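Local coordinates for protein N-acetylmuramoyl-L-alanine amidase AmiD (Escherichia coli, PDB 3D2Y) that hydrolyses, with a zinc ion as cofactor, the amide link between N-acetylmuramoyl sugars and L-amino acids in cell-wall glycopeptides, at residues Ala182-Val185 / Asn186-Leu189; His233-Pro236 / Thr237-Asn240. One frame throughout, in Å; residues are numbered along the deposited sequence.

Contact 1: Ala182-Val185 / Asn186-Leu189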
ATOM      1  N   ALA A 182       6.363 -14.438 -13.136  1.00 15.80           N
ATOM      2  CA  ALA A 182       6.652 -14.015 -14.513  1.00 17.21           C
ATOM      3  C   ALA A 182       6.183 -15.010 -15.577  1.00 16.04           C
ATOM      4  O   ALA A 182       5.653 -14.604 -16.613  1.00 18.43           O
ATOM      5  CB  ALA A 182       8.128 -13.728 -14.668  1.00 13.50           C
ATOM      6  N   GLN A 183       6.356 -16.303 -15.312  1.00 14.21           N
ATOM      7  CA  GLN A 183       5.879 -17.344 -16.237  1.00 17.95           C
ATOM      8  C   GLN A 183       4.345 -17.338 -16.349  1.00 16.63           C
ATOM      9  O   GLN A 183       3.790 -17.598 -17.418  1.00 16.71           O
ATOM     10  CB  GLN A 183       6.381 -18.739 -15.822  1.00 20.68           C
ATOM     11  CG  GLN A 183       7.896 -18.875 -15.783  1.00 25.91           C
ATOM     12  CD  GLN A 183       8.515 -19.066 -17.161  1.00 28.85           C
ATOM     13  OE1 GLN A 183       8.397 -20.137 -17.766  1.00 31.70           O
ATOM     14  NE2 GLN A 183       9.195 -18.033 -17.657  1.00 28.61           N
ATOM     15  N   ARG A 184       3.662 -17.019 -15.251  1.00 15.07           N
ATOM     16  CA  ARG A 184       2.208 -16.926 -15.299  1.00 11.29           C
ATOM     17  C   ARG A 184       1.709 -15.648 -16.023  1.00 13.41           C
ATOM     18  O   ARG A 184       0.679 -15.684 -16.689  1.00 15.52           O
ATOM     19  CB  ARG A 184       1.603 -17.086 -13.903  1.00 10.58           C
ATOM     20  CG  ARG A 184       2.040 -18.353 -13.185  1.00 12.04           C
ATOM     21  CD  ARG A 184       1.655 -19.623 -13.951  1.00  9.69           C
ATOM     22  NE  ARG A 184       0.213 -19.821 -14.074  1.00 13.70           N
ATOM     23  CZ  ARG A 184      -0.361 -20.599 -14.994  1.00 11.25           C
ATOM     24  NH1 ARG A 184       0.378 -21.225 -15.897  1.00 10.33           N
ATOM     25  NH2 ARG A 184      -1.678 -20.734 -15.031  1.00 11.56           N
ATOM     26  N   VAL A 185       2.446 -14.541 -15.918  1.00 13.88           N
ATOM     27  CA  VAL A 185       2.099 -13.316 -16.654  1.00 14.92           C
ATOM     28  C   VAL A 185       2.201 -13.610 -18.131  1.00 13.31           C
ATOM     29  O   VAL A 185       1.291 -13.284 -18.893  1.00 10.93           O
ATOM     30  CB  VAL A 185       3.003 -12.108 -16.305  1.00 12.60           C
ATOM     31  CG1 VAL A 185       2.794 -10.948 -17.303  1.00 12.65           C
ATOM     32  CG2 VAL A 185       2.732 -11.629 -14.890  1.00 14.03           C
ATOM     33  N   ASN A 186       3.299 -14.260 -18.517  1.00 18.36           N
ATOM     34  CA  ASN A 186       3.472 -14.769 -19.890  1.00 16.56           C
ATOM     35  C   ASN A 186       2.381 -15.763 -20.328  1.00 17.33           C
ATOM     36  O   ASN A 186       1.924 -15.730 -21.471  1.00 17.44           O
ATOM     37  CB  ASN A 186       4.869 -15.360 -20.062  1.00 23.86           C
ATOM     38  CG  ASN A 186       5.921 -14.294 -20.365  1.00 27.55           C
ATOM     39  OD1 ASN A 186       6.987 -14.251 -19.734  1.00 29.18           O
ATOM     40  ND2 ASN A 186       5.624 -13.426 -21.333  1.00 28.75           N
ATOM     41  N   PHE A 187       1.925 -16.608 -19.401  1.00 14.05           N
ATOM     42  CA  PHE A 187       0.869 -17.551 -19.714  1.00 12.40           C
ATOM     43  C   PHE A 187      -0.423 -16.824 -20.065  1.00 13.38           C
ATOM     44  O   PHE A 187      -1.065 -17.147 -21.064  1.00 11.67           O
ATOM     45  CB  PHE A 187       0.666 -18.584 -18.596  1.00  9.74           C
ATOM     46  CG  PHE A 187      -0.611 -19.377 -18.728  1.00 12.74           C
ATOM     47  CD1 PHE A 187      -0.722 -20.407 -19.667  1.00 12.40           C
ATOM     48  CD2 PHE A 187      -1.709 -19.091 -17.921  1.00 14.34           C
ATOM     49  CE1 PHE A 187      -1.908 -21.145 -19.781  1.00 11.18           C
ATOM     50  CE2 PHE A 187      -2.886 -19.807 -18.043  1.00 12.18           C
ATOM     51  CZ  PHE A 187      -2.987 -20.831 -18.965  1.00 11.87           C
ATOM     52  N   TYR A 188      -0.782 -15.835 -19.247  1.00 12.51           N
ATOM     53  CA  TYR A 188      -1.990 -15.034 -19.436  1.00  8.57           C
ATOM     54  C   TYR A 188      -1.894 -14.024 -20.578  1.00 12.85           C
ATOM     55  O   TYR A 188      -2.918 -13.606 -21.117  1.00 17.58           O
ATOM     56  CB  TYR A 188      -2.343 -14.315 -18.132  1.00  6.79           C
ATOM     57  CG  TYR A 188      -2.990 -15.253 -17.154  1.00  5.79           C
ATOM     58  CD1 TYR A 188      -4.237 -15.813 -17.434  1.00  8.36           C
ATOM     59  CD2 TYR A 188      -2.347 -15.621 -15.967  1.00  6.61           C
ATOM     60  CE1 TYR A 188      -4.847 -16.676 -16.564  1.00  9.02           C
ATOM     61  CE2 TYR A 188      -2.957 -16.494 -15.084  1.00 10.20           C
ATOM     62  CZ  TYR A 188      -4.205 -17.025 -15.402  1.00  7.30           C
ATOM     63  OH  TYR A 188      -4.848 -17.907 -14.567  1.00  5.10           O
ATOM     64  N   LEU A 189      -0.675 -13.639 -20.946  1.00 11.36           N
ATOM     65  CA  LEU A 189      -0.480 -12.798 -22.134  1.00 20.05           C
ATOM     66  C   LEU A 189      -1.041 -13.477 -23.385  1.00 22.67           C
ATOM     67  O   LEU A 189      -1.604 -12.806 -24.261  1.00 23.05           O
ATOM     68  CB  LEU A 189       0.985 -12.420 -22.328  1.00 21.33           C
ATOM     69  CG  LEU A 189       1.337 -10.969 -21.977  1.00 26.36           C
ATOM     70  CD1 LEU A 189       2.841 -10.754 -21.955  1.00 24.98           C
ATOM     71  CD2 LEU A 189       0.664  -9.982 -22.937  1.00 25.92           C
TER

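Contact 2: His233-Pro236 / Thr237-Asn240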
ATOM      1  N   HIS A 233       1.827   0.658  -9.586  1.00  2.28           N
ATOM      2  CA  HIS A 233       2.295  -0.364  -8.644  1.00  3.73           C
ATOM      3  C   HIS A 233       2.924  -1.575  -9.397  1.00  2.00           C
ATOM      4  O   HIS A 233       4.020  -2.043  -9.046  1.00  6.15           O
ATOM      5  CB  HIS A 233       1.102  -0.766  -7.744  1.00  4.59           C
ATOM      6  CG  HIS A 233       1.447  -1.650  -6.577  1.00  5.57           C
ATOM      7  ND1 HIS A 233       0.710  -1.654  -5.406  1.00  7.64           N
ATOM      8  CD2 HIS A 233       2.404  -2.600  -6.423  1.00  3.94           C
ATOM      9  CE1 HIS A 233       1.212  -2.559  -4.579  1.00  2.84           C
ATOM     10  NE2 HIS A 233       2.228  -3.154  -5.183  1.00  4.19           N
ATOM     11  N   PHE A 234       2.244  -2.069 -10.433  1.00  2.00           N
ATOM     12  CA  PHE A 234       2.519  -3.390 -10.975  1.00  2.85           C
ATOM     13  C   PHE A 234       2.998  -3.399 -12.422  1.00  4.09           C
ATOM     14  O   PHE A 234       3.450  -4.444 -12.899  1.00  5.31           O
ATOM     15  CB  PHE A 234       1.298  -4.323 -10.830  1.00  2.00           C
ATOM     16  CG  PHE A 234       0.928  -4.639  -9.422  1.00  3.85           C
ATOM     17  CD1 PHE A 234       1.663  -5.597  -8.708  1.00  3.74           C
ATOM     18  CD2 PHE A 234      -0.178  -4.025  -8.814  1.00  2.00           C
ATOM     19  CE1 PHE A 234       1.334  -5.928  -7.414  1.00  7.53           C
ATOM     20  CE2 PHE A 234      -0.503  -4.355  -7.477  1.00 10.28           C
ATOM     21  CZ  PHE A 234       0.251  -5.330  -6.795  1.00  3.00           C
ATOM     22  N   ARG A 235       2.960  -2.242 -13.107  1.00  4.33           N
ATOM     23  CA  ARG A 235       3.448  -2.155 -14.502  1.00  4.92           C
ATOM     24  C   ARG A 235       3.910  -0.717 -14.765  1.00  4.90           C
ATOM     25  O   ARG A 235       3.327   0.004 -15.573  1.00  5.06           O
ATOM     26  CB  ARG A 235       2.377  -2.597 -15.513  1.00  5.24           C
ATOM     27  CG  ARG A 235       2.938  -3.189 -16.834  1.00  7.18           C
ATOM     28  CD  ARG A 235       3.448  -2.133 -17.828  1.00  8.94           C
ATOM     29  NE  ARG A 235       2.381  -1.203 -18.193  1.00 13.58           N
ATOM     30  CZ  ARG A 235       1.542  -1.370 -19.214  1.00  8.33           C
ATOM     31  NH1 ARG A 235       0.603  -0.467 -19.445  1.00  8.59           N
ATOM     32  NH2 ARG A 235       1.649  -2.421 -20.015  1.00  8.88           N
ATOM     33  N   PRO A 236       4.922  -0.278 -14.015  1.00 10.14           N
ATOM     34  CA  PRO A 236       5.307   1.123 -14.005  1.00  9.92           C
ATOM     35  C   PRO A 236       5.997   1.651 -15.242  1.00 11.53           C
ATOM     36  O   PRO A 236       6.193   2.847 -15.350  1.00  9.14           O
ATOM     37  CB  PRO A 236       6.228   1.222 -12.797  1.00 10.03           C
ATOM     38  CG  PRO A 236       6.731  -0.139 -12.576  1.00 11.87           C
ATOM     39  CD  PRO A 236       5.690  -1.074 -13.043  1.00 11.51           C
ATOM     40  N   THR A 237       6.350   0.782 -16.177  1.00 14.26           N
ATOM     41  CA  THR A 237       6.867   1.250 -17.470  1.00 12.59           C
ATOM     42  C   THR A 237       5.859   2.069 -18.289  1.00 13.63           C
ATOM     43  O   THR A 237       6.267   2.945 -19.074  1.00 16.33           O
ATOM     44  CB  THR A 237       7.404   0.077 -18.333  1.00 12.54           C
ATOM     45  OG1 THR A 237       6.349  -0.865 -18.614  1.00 15.82           O
ATOM     46  CG2 THR A 237       8.565  -0.607 -17.596  1.00 15.26           C
ATOM     47  N   LEU A 238       4.567   1.795 -18.116  1.00 11.39           N
ATOM     48  CA  LEU A 238       3.529   2.625 -18.722  1.00 11.71           C
ATOM     49  C   LEU A 238       2.289   2.601 -17.869  1.00  9.18           C
ATOM     50  O   LEU A 238       1.700   1.537 -17.671  1.00 10.10           O
ATOM     51  CB  LEU A 238       3.194   2.190 -20.153  1.00  8.54           C
ATOM     52  CG  LEU A 238       2.129   3.022 -20.902  1.00 14.03           C
ATOM     53  CD1 LEU A 238       2.636   4.431 -21.210  1.00 17.31           C
ATOM     54  CD2 LEU A 238       1.713   2.342 -22.175  1.00 15.86           C
ATOM     55  N   TYR A 239       1.932   3.781 -17.359  1.00 10.35           N
ATOM     56  CA  TYR A 239       0.856   3.966 -16.383  1.00  9.22           C
ATOM     57  C   TYR A 239      -0.109   5.046 -16.886  1.00 12.63           C
ATOM     58  O   TYR A 239      -0.560   5.893 -16.124  1.00 12.64           O
ATOM     59  CB  TYR A 239       1.421   4.300 -14.979  1.00  9.20           C
ATOM     60  CG  TYR A 239       2.468   5.398 -14.912  1.00 14.06           C
ATOM     61  CD1 TYR A 239       2.100   6.737 -14.731  1.00 13.74           C
ATOM     62  CD2 TYR A 239       3.845   5.103 -15.028  1.00 11.78           C
ATOM     63  CE1 TYR A 239       3.084   7.763 -14.667  1.00 14.05           C
ATOM     64  CE2 TYR A 239       4.838   6.130 -14.968  1.00 13.30           C
ATOM     65  CZ  TYR A 239       4.444   7.441 -14.778  1.00 11.07           C
ATOM     66  OH  TYR A 239       5.399   8.426 -14.735  1.00 15.49           O
ATOM     67  N   ASN A 240      -0.388   5.012 -18.187  1.00 11.67           N
ATOM     68  CA  ASN A 240      -1.332   5.945 -18.808  1.00 17.26           C
ATOM     69  C   ASN A 240      -2.810   5.618 -18.588  1.00 13.98           C
ATOM     70  O   ASN A 240      -3.673   6.408 -18.956  1.00 13.86           O
ATOM     71  CB  ASN A 240      -1.029   6.136 -20.315  1.00 16.59           C
ATOM     72  CG  ASN A 240      -1.328   4.902 -21.144  1.00 15.39           C
ATOM     73  OD1 ASN A 240      -1.608   3.812 -20.605  1.00 16.58           O
ATOM     74  ND2 ASN A 240      -1.313   5.068 -22.473  1.00 19.12           N
TER
HETATM   75  O   HOH W   1      -1.461   1.176 -21.134  1.00 12.75           O

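Contact 1: Ala182-Val185 / Asn186-Leu189
Four successive i to i+4 backbone hydrogen bonds join Ala-182–Val-185 to Asn-186–Leu-189 as consecutive parts of one short alpha-helix, 182–189. Asn-186 N reaches Ala-182 O at 3.0 Å with an almost straight N-H...O angle of 174°. The next three pairs follow in step, Phe-187 N to Gln-183 O, Tyr-188 N to Arg-184 O and Leu-189 N to Val-185 O.

On one flank of the helix Arg-184 and Phe-187, an i to i+3 pair, run side by side. The guanidinium lies flat on the phenyl ring, with planes 17° apart and centres separated by 4.1 Å. It is an offset stack with cation-pi character: Arg-184 CZ stands 4.2 Å from the Phe-187 ring centroid, well off the ring normal. NH1 sits over the CG side of the ring, whereas NH2 of Arg-184 comes 3.3 Å from CD2 of Phe-187. Two bends, at chi2 and chi3, fold the arginine chain over onto the ring, and Phe-187 holds CG anti to its own nitrogen (chi1 167°), which turns its ring alongside the arginine.

Helix 245–258 packs against another flank of this helix. Arg-184 NE forms a salt bridge with Glu-256, whose other carboxylate oxygen is hydrogen-bonded to Tyr-188 OH, so Glu-256 holds both the stacked arginine and the tyrosine. Val-185 packs on Ala-253, Tyr-188 on Ala-249 and Glu-252, and Leu-189 on Ala-245. Within the turn, the tyrosine ring begins close to the main chain, its CD2 lying 3.1 Å from Arg-184 O, the carbonyl that also accepts Tyr-188 N.

Contact 2: His233-Pro236 / Thr237-Asn240
Leu-238 O is held by two nitrogens of one side chain: Arg-235 NE and Arg-235 NH1 both donate to it, each at 2.9 Å. The arginine takes it side-on, through NE and NH1, with the oxygen close to the guanidinium plane. NE arrives in the carbonyl plane on a lone pair, while NH1 stands above that plane. Neither bond is straight, with N-H...O angles of 144° for NE and 140° for NH1, as expected where a single atom is shared by two neighbouring N-H groups.

Arg-235 starts with CG anti to the backbone N (chi1 -152°), then bends at chi2 and chi3, which brings the guanidinium alongside Leu-238, three residues further on. CB of Leu-238 covers one guanidinium face, 3.8 Å from NH1 of Arg-235. Thr-237 crosses the arginine chain at about a right angle, its OG1 coming 3.3 Å from Arg-235 CD.

The backbone here forms a type I beta turn from Arg-235 to Leu-238, entered directly as helix 220–234 ends, with Pro-236 and Thr-237 at its two central positions. Its closing bond, Leu-238 N to Arg-235 O, is weak at 3.3 Å; the side-chain grip on Leu-238 O ties the same two residues a second time. Arg-235 NH2 forms salt bridges with Asp-244 and Glu-246, linking the turn to the region where helix 245–258 starts; these acids would be expected to balance its charge.

After the turn, the Tyr-239 ring presents its edge to Pro-236 O, with CD2 of Tyr-239 3.3 Å from that oxygen in the ring plane. Water 1 joins Arg-235 NH1 weakly to Asn-240 OD1, which stands 2.7 Å from the water and also accepts from Glu-242 N.

Overall arrangement
Contact 1 comes first along the chain, on helix 182–189; contact 2 follows at the end of helix 220–234 and in the loop leading to helix 245–258. Their centres are about 17 Å apart and their nearest atoms about 7 Å, so they do not touch. Helix 245–258 relates them: residues of both pack on it, contact 1 through Val-185, Tyr-188 and Leu-189, contact 2 through Phe-234 and Arg-235. It thus joins helix 182–189 to the end of helix 220–234 within one helical C-terminal part, which follows the mixed sheet in sequence. Contact 1 lies away from the annotated sites, whereas the side chain of Tyr-239 in contact 2 is about 10 Å from that of substrate-binding Tyr-36.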